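Local coordinates for CELL division control protein 6 (Pyrobaculum aerophilum, PDB 1FNN), which binds ADP with magnesium as an AAA+ ATPase of the Cdc6/Cdc18 family and is probably involved in regulating DNA replication, at residues T88-I91 / G92-R96; E118-E122 / R123-M127; D140-S143 / T144-L148; I366-T370 / E371-T375; A378-T381 / K382-E386. One frame throughout, in Å; residues are numbered along the deposited sequence.

Interaction 1. Residues T88-I91 / G92-R96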
loop_
_atom_site.group_PDB
_atom_site.type_symbol
_atom_site.label_atom_id
_atom_site.label_comp_id
_atom_site.label_asym_id
_atom_site.label_seq_id
_atom_site.Cartn_x
_atom_site.Cartn_y
_atom_site.Cartn_z
ATOM N N THR A 88 -15.988 22.185 10.907
ATOM C CA THR A 88 -17.033 21.727 11.802
ATOM C C THR A 88 -16.952 20.230 12.052
ATOM O O THR A 88 -17.160 19.793 13.184
ATOM C CB THR A 88 -18.431 22.094 11.240
ATOM O OG1 THR A 88 -18.494 23.530 11.192
ATOM C CG2 THR A 88 -19.548 21.588 12.130
ATOM N N ALA A 89 -16.752 19.437 11.005
ATOM C CA ALA A 89 -16.619 17.995 11.164
ATOM C C ALA A 89 -15.386 17.659 12.007
ATOM O O ALA A 89 -15.454 16.755 12.831
ATOM C CB ALA A 89 -16.541 17.306 9.804
ATOM N N ILE A 90 -14.248 18.272 11.739
ATOM C CA ILE A 90 -13.004 17.971 12.458
ATOM C C ILE A 90 -13.036 18.408 13.914
ATOM O O ILE A 90 -12.733 17.638 14.834
ATOM C CB ILE A 90 -11.810 18.648 11.759
ATOM C CG1 ILE A 90 -11.595 18.024 10.381
ATOM C CG2 ILE A 90 -10.542 18.494 12.607
ATOM C CD1 ILE A 90 -10.827 18.929 9.425
ATOM N N ILE A 91 -13.448 19.662 14.160
ATOM C CA ILE A 91 -13.551 20.129 15.549
ATOM C C ILE A 91 -14.539 19.296 16.335
ATOM O O ILE A 91 -14.360 19.040 17.546
ATOM C CB ILE A 91 -13.876 21.641 15.600
ATOM C CG1 ILE A 91 -13.454 22.226 16.950
ATOM C CG2 ILE A 91 -15.340 21.913 15.357
ATOM C CD1 ILE A 91 -11.952 22.391 17.081
ATOM N N GLY A 92 -15.647 18.877 15.711
ATOM C CA GLY A 92 -16.586 17.974 16.334
ATOM C C GLY A 92 -15.950 16.641 16.730
ATOM O O GLY A 92 -16.231 16.100 17.813
ATOM N N GLU A 93 -15.134 16.050 15.845
ATOM C CA GLU A 93 -14.488 14.781 16.170
ATOM C C GLU A 93 -13.415 14.968 17.239
ATOM O O GLU A 93 -13.396 14.221 18.225
ATOM C CB GLU A 93 -13.937 14.104 14.911
ATOM C CG GLU A 93 -13.192 12.800 15.181
ATOM C CD GLU A 93 -14.064 11.736 15.826
ATOM O OE1 GLU A 93 -15.296 11.979 15.884
ATOM O OE2 GLU A 93 -13.523 10.683 16.264
ATOM N N ILE A 94 -12.706 16.102 17.246
ATOM C CA ILE A 94 -11.731 16.393 18.295
ATOM C C ILE A 94 -12.434 16.537 19.635
ATOM O O ILE A 94 -12.031 16.030 20.679
ATOM C CB ILE A 94 -10.998 17.727 17.991
ATOM C CG1 ILE A 94 -10.031 17.500 16.832
ATOM C CG2 ILE A 94 -10.217 18.272 19.187
ATOM C CD1 ILE A 94 -9.397 18.750 16.251
ATOM N N ALA A 95 -13.558 17.279 19.599
ATOM C CA ALA A 95 -14.359 17.496 20.805
ATOM C C ALA A 95 -14.910 16.208 21.385
ATOM O O ALA A 95 -14.967 15.928 22.602
ATOM C CB ALA A 95 -15.505 18.441 20.398
ATOM N N ARG A 96 -15.393 15.343 20.488
ATOM C CA ARG A 96 -15.859 14.031 20.930
ATOM C C ARG A 96 -14.719 13.213 21.507
ATOM O O ARG A 96 -14.838 12.586 22.570
ATOM C CB ARG A 96 -16.488 13.325 19.734
ATOM C CG ARG A 96 -17.250 12.058 20.078
ATOM C CD ARG A 96 -17.552 11.242 18.830
ATOM N NE ARG A 96 -16.741 10.047 18.710
ATOM C CZ ARG A 96 -15.439 9.865 18.751
ATOM N NH1 ARG A 96 -14.566 10.850 18.930
ATOM N NH2 ARG A 96 -14.921 8.650 18.613
#
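I90 and I94 meet one turn apart on helix 87-97. The CG2 methyl of I90 touches CD1 of I94 at 3.8 Å, the two chains running at a slant to each other. The two isoleucines share one rotamer: CG2, anti to the backbone N, points forward from I90, while CG1, beside the N (chi1 -73°), carries CD1 of I94 back over the I90 carbonyl. The backbone bond beneath is I94 N to I90 O, 2.9 Å long. A95 N to I91 O is about as short, 2.8 Å. This side of the helix is packed: strand 75-80 lies against I90 and I94, and L116 of helix 109-122 lies against I91 and I94. The other side is looser. T88, A89 and G92 line it, and the bond from G92 N to T88 O is longer, 3.1 Å. R96 is exposed there, and its NH1 lies 2.9 Å from OE2 of E93. That pairing is by charge alone, since no N-H is aimed at the oxygen. This is an amphipathic helix packed on the parallel sheet of an AAA+ P-loop NTPase core.

Interaction 2. Residues E118-E122 / R123-M127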
loop_
_atom_site.group_PDB
_atom_site.type_symbol
_atom_site.label_atom_id
_atom_site.label_comp_id
_atom_site.label_asym_id
_atom_site.label_seq_id
_atom_site.Cartn_x
_atom_site.Cartn_y
_atom_site.Cartn_z
ATOM N N GLU A 118 -9.658 26.557 25.614
ATOM C CA GLU A 118 -10.032 26.602 27.046
ATOM C C GLU A 118 -9.982 25.237 27.711
ATOM O O GLU A 118 -9.405 24.989 28.803
ATOM C CB GLU A 118 -11.474 27.166 27.114
ATOM C CG GLU A 118 -11.998 27.162 28.559
ATOM C CD GLU A 118 -13.513 27.292 28.567
ATOM O OE1 GLU A 118 -14.040 28.268 27.997
ATOM O OE2 GLU A 118 -14.199 26.424 29.141
ATOM N N HIS A 119 -10.572 24.248 27.026
ATOM C CA HIS A 119 -10.554 22.887 27.598
ATOM C C HIS A 119 -9.141 22.347 27.731
ATOM O O HIS A 119 -8.778 21.821 28.795
ATOM C CB HIS A 119 -11.448 21.952 26.778
ATOM C CG HIS A 119 -12.875 21.929 27.235
ATOM N ND1 HIS A 119 -13.372 20.919 28.040
ATOM C CD2 HIS A 119 -13.903 22.790 26.997
ATOM C CE1 HIS A 119 -14.654 21.168 28.278
ATOM N NE2 HIS A 119 -14.997 22.289 27.660
ATOM N N LEU A 120 -8.276 22.542 26.713
ATOM C CA LEU A 120 -6.892 22.035 26.806
ATOM C C LEU A 120 -6.137 22.655 27.972
ATOM O O LEU A 120 -5.428 22.042 28.761
ATOM C CB LEU A 120 -6.158 22.333 25.481
ATOM C CG LEU A 120 -6.560 21.516 24.240
ATOM C CD1 LEU A 120 -5.837 22.041 22.995
ATOM C CD2 LEU A 120 -6.294 20.022 24.435
ATOM N N ARG A 121 -6.333 23.970 28.130
ATOM C CA ARG A 121 -5.732 24.747 29.205
ATOM C C ARG A 121 -6.320 24.453 30.575
ATOM O O ARG A 121 -5.578 24.035 31.476
ATOM C CB ARG A 121 -5.915 26.247 28.922
ATOM C CG ARG A 121 -5.352 27.133 30.028
ATOM C CD ARG A 121 -5.465 28.614 29.650
ATOM N NE ARG A 121 -4.485 29.344 30.437
ATOM C CZ ARG A 121 -3.775 30.403 30.085
ATOM N NH1 ARG A 121 -3.883 30.963 28.890
ATOM N NH2 ARG A 121 -2.932 30.906 30.983
ATOM N N GLU A 122 -7.640 24.550 30.718
ATOM C CA GLU A 122 -8.236 24.395 32.055
ATOM C C GLU A 122 -8.247 22.988 32.585
ATOM O O GLU A 122 -8.376 22.741 33.792
ATOM C CB GLU A 122 -9.674 24.952 32.000
ATOM C CG GLU A 122 -9.702 26.416 31.561
ATOM C CD GLU A 122 -8.738 27.323 32.301
ATOM O OE1 GLU A 122 -8.240 26.918 33.377
ATOM O OE2 GLU A 122 -8.462 28.447 31.823
ATOM N N ARG A 123 -8.183 22.001 31.677
ATOM C CA ARG A 123 -8.140 20.605 32.123
ATOM C C ARG A 123 -6.691 20.134 32.071
ATOM O O ARG A 123 -6.457 18.961 32.336
ATOM C CB ARG A 123 -9.101 19.760 31.287
ATOM C CG ARG A 123 -10.580 19.933 31.638
ATOM C CD ARG A 123 -11.535 19.450 30.567
ATOM N NE ARG A 123 -11.347 18.060 30.168
ATOM C CZ ARG A 123 -11.716 17.510 29.031
ATOM N NH1 ARG A 123 -11.461 16.209 28.832
ATOM N NH2 ARG A 123 -12.327 18.191 28.069
ATOM N N ASP A 124 -5.771 21.004 31.703
ATOM C CA ASP A 124 -4.342 20.692 31.625
ATOM C C ASP A 124 -4.125 19.418 30.780
ATOM O O ASP A 124 -3.537 18.464 31.254
ATOM C CB ASP A 124 -3.781 20.499 33.035
ATOM C CG ASP A 124 -2.266 20.356 33.039
ATOM O OD1 ASP A 124 -1.605 20.996 32.211
ATOM O OD2 ASP A 124 -1.691 19.608 33.855
ATOM N N LEU A 125 -4.547 19.484 29.521
ATOM C CA LEU A 125 -4.529 18.314 28.656
ATOM C C LEU A 125 -3.402 18.507 27.629
ATOM O O LEU A 125 -2.929 19.623 27.446
ATOM C CB LEU A 125 -5.807 18.171 27.830
ATOM C CG LEU A 125 -7.134 18.065 28.592
ATOM C CD1 LEU A 125 -8.295 18.237 27.623
ATOM C CD2 LEU A 125 -7.206 16.777 29.389
ATOM N N TYR A 126 -2.964 17.398 27.075
ATOM C CA TYR A 126 -1.921 17.394 26.034
ATOM C C TYR A 126 -2.464 16.445 24.956
ATOM O O TYR A 126 -2.891 15.328 25.263
ATOM C CB TYR A 126 -0.591 16.914 26.622
ATOM C CG TYR A 126 -0.007 17.848 27.668
ATOM C CD1 TYR A 126 -0.227 17.615 29.024
ATOM C CD2 TYR A 126 0.754 18.959 27.304
ATOM C CE1 TYR A 126 0.288 18.452 29.998
ATOM C CE2 TYR A 126 1.281 19.810 28.252
ATOM C CZ TYR A 126 1.041 19.545 29.597
ATOM O OH TYR A 126 1.572 20.397 30.538
ATOM N N MET A 127 -2.589 16.983 23.757
ATOM C CA MET A 127 -3.156 16.321 22.607
ATOM C C MET A 127 -2.083 15.992 21.551
ATOM O O MET A 127 -1.372 16.881 21.088
ATOM C CB MET A 127 -4.206 17.272 21.992
ATOM C CG MET A 127 -4.830 16.724 20.741
ATOM S SD MET A 127 -6.260 17.525 20.082
ATOM C CE MET A 127 -5.715 19.212 19.812
#
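R123 and H119 are joined twice at the end of helix 109-122. The guanidinium NH2 of R123 donates to ND1 of H119 over 2.9 Å, at an N-H...N angle of 162°. ND1 lies in the guanidinium plane, but the donor sits somewhat out of the ring plane, and the two planes are nearly perpendicular. The bond makes ND1 an acceptor, so a neutral H119 ring would probably carry its proton on NE2. A bend at chi3 (56°) turns the arginine back toward the ring. Its other terminal nitrogen, NH1, donates to the carbonyl O of L98. The second link is the backbone bond from R123 N to H119 O. The helix then ends in a Schellman motif. D124 has positive phi, and L125 N reaches back to L120 O at 2.8 Å, in the carbonyl plane and on a lone pair. D124 N bonds to R121 O at 3.0 Å, less directly, from above the carbonyl plane. The D124 carboxylate turns to a salt bridge with R159. Packing continues from L125. Its CD1 lies over the centre of one face of the R123 guanidinium, 3.8 Å above the plane. L120 CD2 touches L125 CB at 3.9 Å, and the same methyl is 4.2 Å from CB of M127, where strand 127-132 begins.

Interaction 3. Residues D140-S143 / T144-L148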
loop_
_atom_site.group_PDB
_atom_site.type_symbol
_atom_site.label_atom_id
_atom_site.label_comp_id
_atom_site.label_asym_id
_atom_site.label_seq_id
_atom_site.Cartn_x
_atom_site.Cartn_y
_atom_site.Cartn_z
ATOM N N ASP A 140 -6.688 26.136 4.241
ATOM C CA ASP A 140 -6.986 27.031 5.345
ATOM C C ASP A 140 -7.307 26.294 6.645
ATOM O O ASP A 140 -6.977 26.754 7.738
ATOM C CB ASP A 140 -8.114 27.991 4.959
ATOM C CG ASP A 140 -9.521 27.564 5.293
ATOM O OD1 ASP A 140 -9.765 26.393 5.655
ATOM O OD2 ASP A 140 -10.451 28.400 5.203
ATOM N N ILE A 141 -7.950 25.143 6.554
ATOM C CA ILE A 141 -8.189 24.287 7.709
ATOM C C ILE A 141 -6.871 23.742 8.234
ATOM O O ILE A 141 -6.593 23.796 9.435
ATOM C CB ILE A 141 -9.113 23.111 7.322
ATOM C CG1 ILE A 141 -10.475 23.696 6.947
ATOM C CG2 ILE A 141 -9.220 22.096 8.447
ATOM C CD1 ILE A 141 -11.504 22.652 6.568
ATOM N N LEU A 142 -6.086 23.189 7.302
ATOM C CA LEU A 142 -4.769 22.672 7.679
ATOM C C LEU A 142 -3.951 23.745 8.383
ATOM O O LEU A 142 -3.353 23.469 9.427
ATOM C CB LEU A 142 -4.038 22.128 6.458
ATOM C CG LEU A 142 -3.417 20.741 6.471
ATOM C CD1 LEU A 142 -2.311 20.627 5.430
ATOM C CD2 LEU A 142 -2.861 20.327 7.824
ATOM N N SER A 143 -3.888 24.970 7.823
ATOM C CA SER A 143 -3.175 26.051 8.499
ATOM C C SER A 143 -3.719 26.375 9.877
ATOM O O SER A 143 -2.963 26.658 10.816
ATOM C CB SER A 143 -3.190 27.333 7.632
ATOM O OG SER A 143 -2.637 26.918 6.376
ATOM N N THR A 144 -5.041 26.501 10.003
ATOM C CA THR A 144 -5.597 26.708 11.349
ATOM C C THR A 144 -4.988 25.714 12.331
ATOM O O THR A 144 -4.463 26.156 13.354
ATOM C CB THR A 144 -7.121 26.574 11.332
ATOM O OG1 THR A 144 -7.612 27.638 10.506
ATOM C CG2 THR A 144 -7.703 26.690 12.737
ATOM N N PHE A 145 -5.029 24.407 12.051
ATOM C CA PHE A 145 -4.513 23.456 13.050
ATOM C C PHE A 145 -3.022 23.501 13.199
ATOM O O PHE A 145 -2.495 23.483 14.325
ATOM C CB PHE A 145 -5.020 22.030 12.732
ATOM C CG PHE A 145 -6.505 21.985 13.032
ATOM C CD1 PHE A 145 -7.441 22.013 12.037
ATOM C CD2 PHE A 145 -6.929 21.917 14.353
ATOM C CE1 PHE A 145 -8.788 21.975 12.315
ATOM C CE2 PHE A 145 -8.278 21.878 14.639
ATOM C CZ PHE A 145 -9.208 21.907 13.624
ATOM N N ILE A 146 -2.302 23.713 12.095
ATOM C CA ILE A 146 -0.860 23.888 12.173
ATOM C C ILE A 146 -0.477 25.043 13.074
ATOM O O ILE A 146 0.473 24.889 13.846
ATOM C CB ILE A 146 -0.241 24.124 10.763
ATOM C CG1 ILE A 146 -0.341 22.811 9.980
ATOM C CG2 ILE A 146 1.201 24.592 10.891
ATOM C CD1 ILE A 146 -0.193 22.939 8.470
ATOM N N ARG A 147 -1.184 26.163 13.008
ATOM C CA ARG A 147 -0.837 27.346 13.785
ATOM C C ARG A 147 -1.241 27.269 15.246
ATOM O O ARG A 147 -0.500 27.773 16.099
ATOM C CB ARG A 147 -1.477 28.602 13.159
ATOM C CG ARG A 147 -0.764 28.997 11.872
ATOM C CD ARG A 147 -1.538 29.997 11.016
ATOM N NE ARG A 147 -0.580 30.914 10.432
ATOM C CZ ARG A 147 -0.629 31.982 9.678
ATOM N NH1 ARG A 147 -1.757 32.517 9.229
ATOM N NH2 ARG A 147 0.527 32.562 9.345
ATOM N N LEU A 148 -2.264 26.452 15.524
ATOM C CA LEU A 148 -2.755 26.341 16.894
ATOM C C LEU A 148 -1.675 25.866 17.841
ATOM O O LEU A 148 -1.499 26.435 18.917
ATOM C CB LEU A 148 -4.000 25.452 16.933
ATOM C CG LEU A 148 -4.776 25.390 18.253
ATOM C CD1 LEU A 148 -5.172 26.791 18.719
ATOM C CD2 LEU A 148 -6.026 24.528 18.090
#
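T144 meets D140 through two bonds to one carbonyl on helix 139-148. T144 N and T144 OG1 both donate to D140 O, each at 3.0 Å, from opposite faces of the carbonyl plane. The hydroxyl can do so because OG1 stands beside its own backbone N, with chi1 at -64°. The D140 carboxylate points elsewhere, to a salt bridge with R109. F145 comes next. Its N bonds to I141 O, and its ring lies alongside I141, both side chains pointing the same way. The CG2 methyl of I141 sits at the ring edge, in the ring plane, 3.9 Å from F145 CE1. I90 of helix 87-97 touches both residues. I146 then bonds through its N to L142 O at 2.9 Å. Its CG1 branch folds back over that same carbonyl, at 3.1 Å from L142 O, and CD1 goes on to meet CD2 of L142 at 3.8 Å. R147 closes the series with a bond from its N to S143 O. The aliphatic part of R147 runs past this oxygen, with CG 3.4 Å from S143 O. S143 OG bonds to the carbonyl of P139 and to D176 OD2. I141, L142, S143, F145 and I146 are buried, while D140 and R147 are exposed. This is a helix of the AAA+ P-loop NTPase core, in the connection between parallel strands 127-132 and 160-166, and it touches helices 87-97, 109-122 and 177-183.

Interaction 4. Residues I366-T370 / E371-T375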
loop_
_atom_site.group_PDB
_atom_site.type_symbol
_atom_site.label_atom_id
_atom_site.label_comp_id
_atom_site.label_asym_id
_atom_site.label_seq_id
_atom_site.Cartn_x
_atom_site.Cartn_y
_atom_site.Cartn_z
ATOM N N ILE A 366 9.661 -17.254 -14.918
ATOM C CA ILE A 366 8.589 -16.438 -15.483
ATOM C C ILE A 366 7.247 -16.758 -14.852
ATOM O O ILE A 366 6.822 -17.918 -14.741
ATOM C CB ILE A 366 8.471 -16.744 -17.010
ATOM C CG1 ILE A 366 9.820 -16.481 -17.723
ATOM C CG2 ILE A 366 7.403 -15.863 -17.661
ATOM C CD1 ILE A 366 9.783 -17.119 -19.126
ATOM N N SER A 367 6.503 -15.689 -14.606
ATOM C CA SER A 367 5.157 -15.893 -14.079
ATOM C C SER A 367 4.186 -14.991 -14.794
ATOM O O SER A 367 4.551 -13.916 -15.301
ATOM C CB SER A 367 5.171 -15.470 -12.564
ATOM O OG SER A 367 3.794 -15.304 -12.185
ATOM N N ILE A 368 2.946 -15.364 -14.870
ATOM C CA ILE A 368 1.882 -14.488 -15.326
ATOM C C ILE A 368 0.944 -14.409 -14.072
ATOM O O ILE A 368 0.033 -15.230 -13.936
ATOM C CB ILE A 368 1.116 -15.001 -16.535
ATOM C CG1 ILE A 368 2.043 -14.922 -17.797
ATOM C CG2 ILE A 368 -0.157 -14.222 -16.805
ATOM C CD1 ILE A 368 1.374 -15.693 -18.955
ATOM N N GLY A 369 0.994 -13.276 -13.381
ATOM C CA GLY A 369 0.181 -13.202 -12.147
ATOM C C GLY A 369 -1.075 -12.363 -12.278
ATOM O O GLY A 369 -1.907 -12.407 -11.339
ATOM N N THR A 370 -1.200 -11.588 -13.359
ATOM C CA THR A 370 -2.324 -10.660 -13.442
ATOM C C THR A 370 -3.556 -11.081 -14.226
ATOM O O THR A 370 -4.530 -10.305 -14.248
ATOM C CB THR A 370 -1.847 -9.268 -13.904
ATOM O OG1 THR A 370 -1.386 -9.318 -15.287
ATOM C CG2 THR A 370 -0.697 -8.832 -12.991
ATOM N N GLU A 371 -3.547 -12.243 -14.874
ATOM C CA GLU A 371 -4.699 -12.667 -15.657
ATOM C C GLU A 371 -4.917 -14.160 -15.647
ATOM O O GLU A 371 -3.931 -14.898 -15.807
ATOM C CB GLU A 371 -4.409 -12.354 -17.147
ATOM C CG GLU A 371 -4.774 -10.977 -17.570
ATOM C CD GLU A 371 -6.230 -10.640 -17.746
ATOM O OE1 GLU A 371 -7.130 -11.492 -17.758
ATOM O OE2 GLU A 371 -6.451 -9.405 -17.884
ATOM N N PRO A 372 -6.134 -14.628 -15.432
ATOM C CA PRO A 372 -6.445 -16.053 -15.397
ATOM C C PRO A 372 -6.038 -16.643 -16.763
ATOM O O PRO A 372 -6.206 -15.938 -17.766
ATOM C CB PRO A 372 -7.942 -16.088 -15.172
ATOM C CG PRO A 372 -8.218 -14.812 -14.403
ATOM C CD PRO A 372 -7.314 -13.790 -15.094
ATOM N N LEU A 373 -5.393 -17.781 -16.777
ATOM C CA LEU A 373 -4.794 -18.297 -18.015
ATOM C C LEU A 373 -5.755 -18.804 -19.073
ATOM O O LEU A 373 -5.467 -18.679 -20.299
ATOM C CB LEU A 373 -3.809 -19.395 -17.637
ATOM C CG LEU A 373 -2.679 -18.970 -16.704
ATOM C CD1 LEU A 373 -1.784 -20.159 -16.428
ATOM C CD2 LEU A 373 -1.901 -17.796 -17.303
ATOM N N ASP A 374 -6.975 -19.190 -18.696
ATOM C CA ASP A 374 -7.913 -19.731 -19.674
ATOM C C ASP A 374 -8.396 -18.615 -20.578
ATOM O O ASP A 374 -8.304 -18.745 -21.816
ATOM C CB ASP A 374 -9.105 -20.512 -19.100
ATOM C CG ASP A 374 -8.637 -21.846 -18.567
ATOM O OD1 ASP A 374 -7.457 -22.213 -18.719
ATOM O OD2 ASP A 374 -9.458 -22.571 -17.973
ATOM N N THR A 375 -8.592 -17.441 -19.992
ATOM C CA THR A 375 -9.078 -16.308 -20.762
ATOM C C THR A 375 -7.937 -15.621 -21.532
ATOM O O THR A 375 -8.146 -15.228 -22.690
ATOM C CB THR A 375 -9.817 -15.349 -19.820
ATOM O OG1 THR A 375 -11.138 -15.921 -19.607
ATOM C CG2 THR A 375 -10.002 -13.964 -20.390
#
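I368 and L373 meet across the turn between strand 364-367 and helix 373-387. This apolar pair carries the contact. CG2 of I368 touches CD2 of L373 at 4.0 Å. In I368 this methyl lies anti to the backbone N (chi1 -71° for the CG1 branch), which directs it across the turn. It also lies 4.0 Å from the carbonyl O of E371. V298 of helix 288-304 packs on I368, and K302 of the same helix packs on L373.

No hydrogen bond joins 366-370 to 371-375. P372 holds the N-cap position before the helix. The buried N of E371 has no partner in the model.

The polar groups find their partners outside the two segments. E371 is bent at chi2 (-74°), and its CG lies 3.4 Å from T370 O. Its OE1 forms a salt bridge with K272 of helix 264-274. The I368 carbonyl accepts from R268 of that helix, while G369 N donates to E349. Apolar contact and outside polar partners thus hold this strand-to-helix turn of the winged-helix domain. The buried E371 carboxylate is probably kept charged by K272.

Interaction 5. Residues A378-T381 / K382-E386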
loop_
_atom_site.group_PDB
_atom_site.type_symbol
_atom_site.label_atom_id
_atom_site.label_comp_id
_atom_site.label_asym_id
_atom_site.label_seq_id
_atom_site.Cartn_x
_atom_site.Cartn_y
_atom_site.Cartn_z
ATOM N N ALA A 378 -7.279 -17.855 -24.567
ATOM C CA ALA A 378 -8.284 -17.651 -25.591
ATOM C C ALA A 378 -8.057 -16.375 -26.382
ATOM O O ALA A 378 -8.350 -16.348 -27.599
ATOM C CB ALA A 378 -9.715 -17.657 -24.992
ATOM N N VAL A 379 -7.747 -15.261 -25.731
ATOM C CA VAL A 379 -7.587 -14.004 -26.445
ATOM C C VAL A 379 -6.324 -14.022 -27.335
ATOM O O VAL A 379 -6.409 -13.589 -28.495
ATOM C CB VAL A 379 -7.495 -12.778 -25.528
ATOM C CG1 VAL A 379 -7.222 -11.523 -26.330
ATOM C CG2 VAL A 379 -8.790 -12.610 -24.728
ATOM N N ILE A 380 -5.265 -14.622 -26.817
ATOM C CA ILE A 380 -4.010 -14.642 -27.579
ATOM C C ILE A 380 -4.156 -15.575 -28.779
ATOM O O ILE A 380 -3.765 -15.228 -29.907
ATOM C CB ILE A 380 -2.792 -15.090 -26.759
ATOM C CG1 ILE A 380 -2.730 -14.340 -25.425
ATOM C CG2 ILE A 380 -1.509 -14.707 -27.552
ATOM C CD1 ILE A 380 -1.606 -14.860 -24.532
ATOM N N THR A 381 -4.766 -16.725 -28.554
ATOM C CA THR A 381 -5.053 -17.679 -29.636
ATOM C C THR A 381 -5.913 -17.068 -30.733
ATOM O O THR A 381 -5.639 -17.223 -31.948
ATOM C CB THR A 381 -5.728 -18.914 -29.025
ATOM O OG1 THR A 381 -4.741 -19.615 -28.252
ATOM C CG2 THR A 381 -6.249 -19.922 -30.032
ATOM N N LYS A 382 -6.953 -16.339 -30.337
ATOM C CA LYS A 382 -7.775 -15.630 -31.311
ATOM C C LYS A 382 -6.877 -14.725 -32.182
ATOM O O LYS A 382 -7.158 -14.560 -33.378
ATOM C CB LYS A 382 -8.832 -14.769 -30.649
ATOM C CG LYS A 382 -9.959 -14.229 -31.477
ATOM C CD LYS A 382 -10.282 -12.770 -31.245
ATOM C CE LYS A 382 -10.234 -12.272 -29.822
ATOM N NZ LYS A 382 -10.520 -10.819 -29.690
ATOM N N LEU A 383 -6.088 -13.848 -31.544
ATOM C CA LEU A 383 -5.242 -12.912 -32.254
ATOM C C LEU A 383 -4.226 -13.601 -33.165
ATOM O O LEU A 383 -3.992 -13.092 -34.254
ATOM C CB LEU A 383 -4.521 -11.952 -31.303
ATOM C CG LEU A 383 -5.484 -11.139 -30.406
ATOM C CD1 LEU A 383 -4.670 -10.400 -29.326
ATOM C CD2 LEU A 383 -6.312 -10.144 -31.193
ATOM N N ILE A 384 -3.599 -14.670 -32.728
ATOM C CA ILE A 384 -2.655 -15.399 -33.568
ATOM C C ILE A 384 -3.358 -15.978 -34.813
ATOM O O ILE A 384 -2.896 -15.868 -35.965
ATOM C CB ILE A 384 -2.002 -16.504 -32.772
ATOM C CG1 ILE A 384 -1.130 -15.846 -31.655
ATOM C CG2 ILE A 384 -1.185 -17.417 -33.694
ATOM C CD1 ILE A 384 -0.590 -16.907 -30.729
ATOM N N LYS A 385 -4.517 -16.572 -34.587
ATOM C CA LYS A 385 -5.322 -17.167 -35.633
ATOM C C LYS A 385 -5.706 -16.119 -36.655
ATOM O O LYS A 385 -5.654 -16.492 -37.853
ATOM C CB LYS A 385 -6.576 -17.913 -35.131
ATOM C CG LYS A 385 -6.071 -19.217 -34.475
ATOM C CD LYS A 385 -7.241 -20.061 -33.974
ATOM C CE LYS A 385 -6.653 -21.347 -33.372
ATOM N NZ LYS A 385 -7.653 -22.046 -32.508
ATOM N N GLU A 386 -6.104 -14.929 -36.197
ATOM C CA GLU A 386 -6.453 -13.908 -37.160
ATOM C C GLU A 386 -5.238 -13.491 -37.988
ATOM O O GLU A 386 -5.363 -13.100 -39.163
ATOM C CB GLU A 386 -7.201 -12.748 -36.545
ATOM C CG GLU A 386 -6.569 -11.523 -35.991
ATOM C CD GLU A 386 -7.503 -10.572 -35.256
ATOM O OE1 GLU A 386 -8.380 -11.012 -34.480
ATOM O OE2 GLU A 386 -7.362 -9.345 -35.456
#
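T381 and K385 run side by side along one flank of helix 373-387. K385 has its CG beside the backbone N (chi1 -73°) and is extended from there on, and its outer part, from CD to NZ, passes the T381 CG2 methyl. CE lies 3.7 Å from T381 CG2, and NZ lies 3.6 Å from the same carbon. This is packing only. The hydroxyl of T381 turns back to the carbonyl of E377. Near its root, CG of K385 comes to 3.2 Å from T381 O, the carbonyl that accepts the K385 backbone N.

I380 and I384 share one conformation, with CG2 anti to the backbone N and CG1 beside that N. CG2 of I380 therefore meets CD1 of I384 at 4.0 Å. CG1 of I384 lies 3.2 Å from I380 O. V379 places its branches the same way: its CG1 lies alongside L383, with CD1 of L383 4.1 Å away. L383 packs on helix 280-285 and I384 on helix 288-304.

K382 is the bent chain, and its NZ makes a salt bridge with E280. I380, L383 and I384 are thus buried against helices 280-285 and 288-304, while the lysines are exposed. The ammonium of K382 is probably neutralised by E280, and K385 covers a threonine methyl with its aliphatic chain.

Each contact is local, joining adjoining segments, so none encloses a long loop. From the N terminus they follow in series, and none nests or crosses. Interaction 1 lies on helix 87-97. Interaction 2 ends the next helix and leads into strand 127-132. It touches interaction 1 where I94 CG2 meets M127 SD at 4.1 Å. Interaction 3, on helix 139-148, also packs on interaction 1, with I94 CD1 3.7 Å from F145 CE2. These three belong to the AAA+ core. On the opposite side of the chain's centre, interaction 4 joins strand 364-367 to helix 373-387 of the C-terminal winged-helix domain, and interaction 5 continues along that helix. Centres of interactions 1 and 4 lie about 48 Å apart.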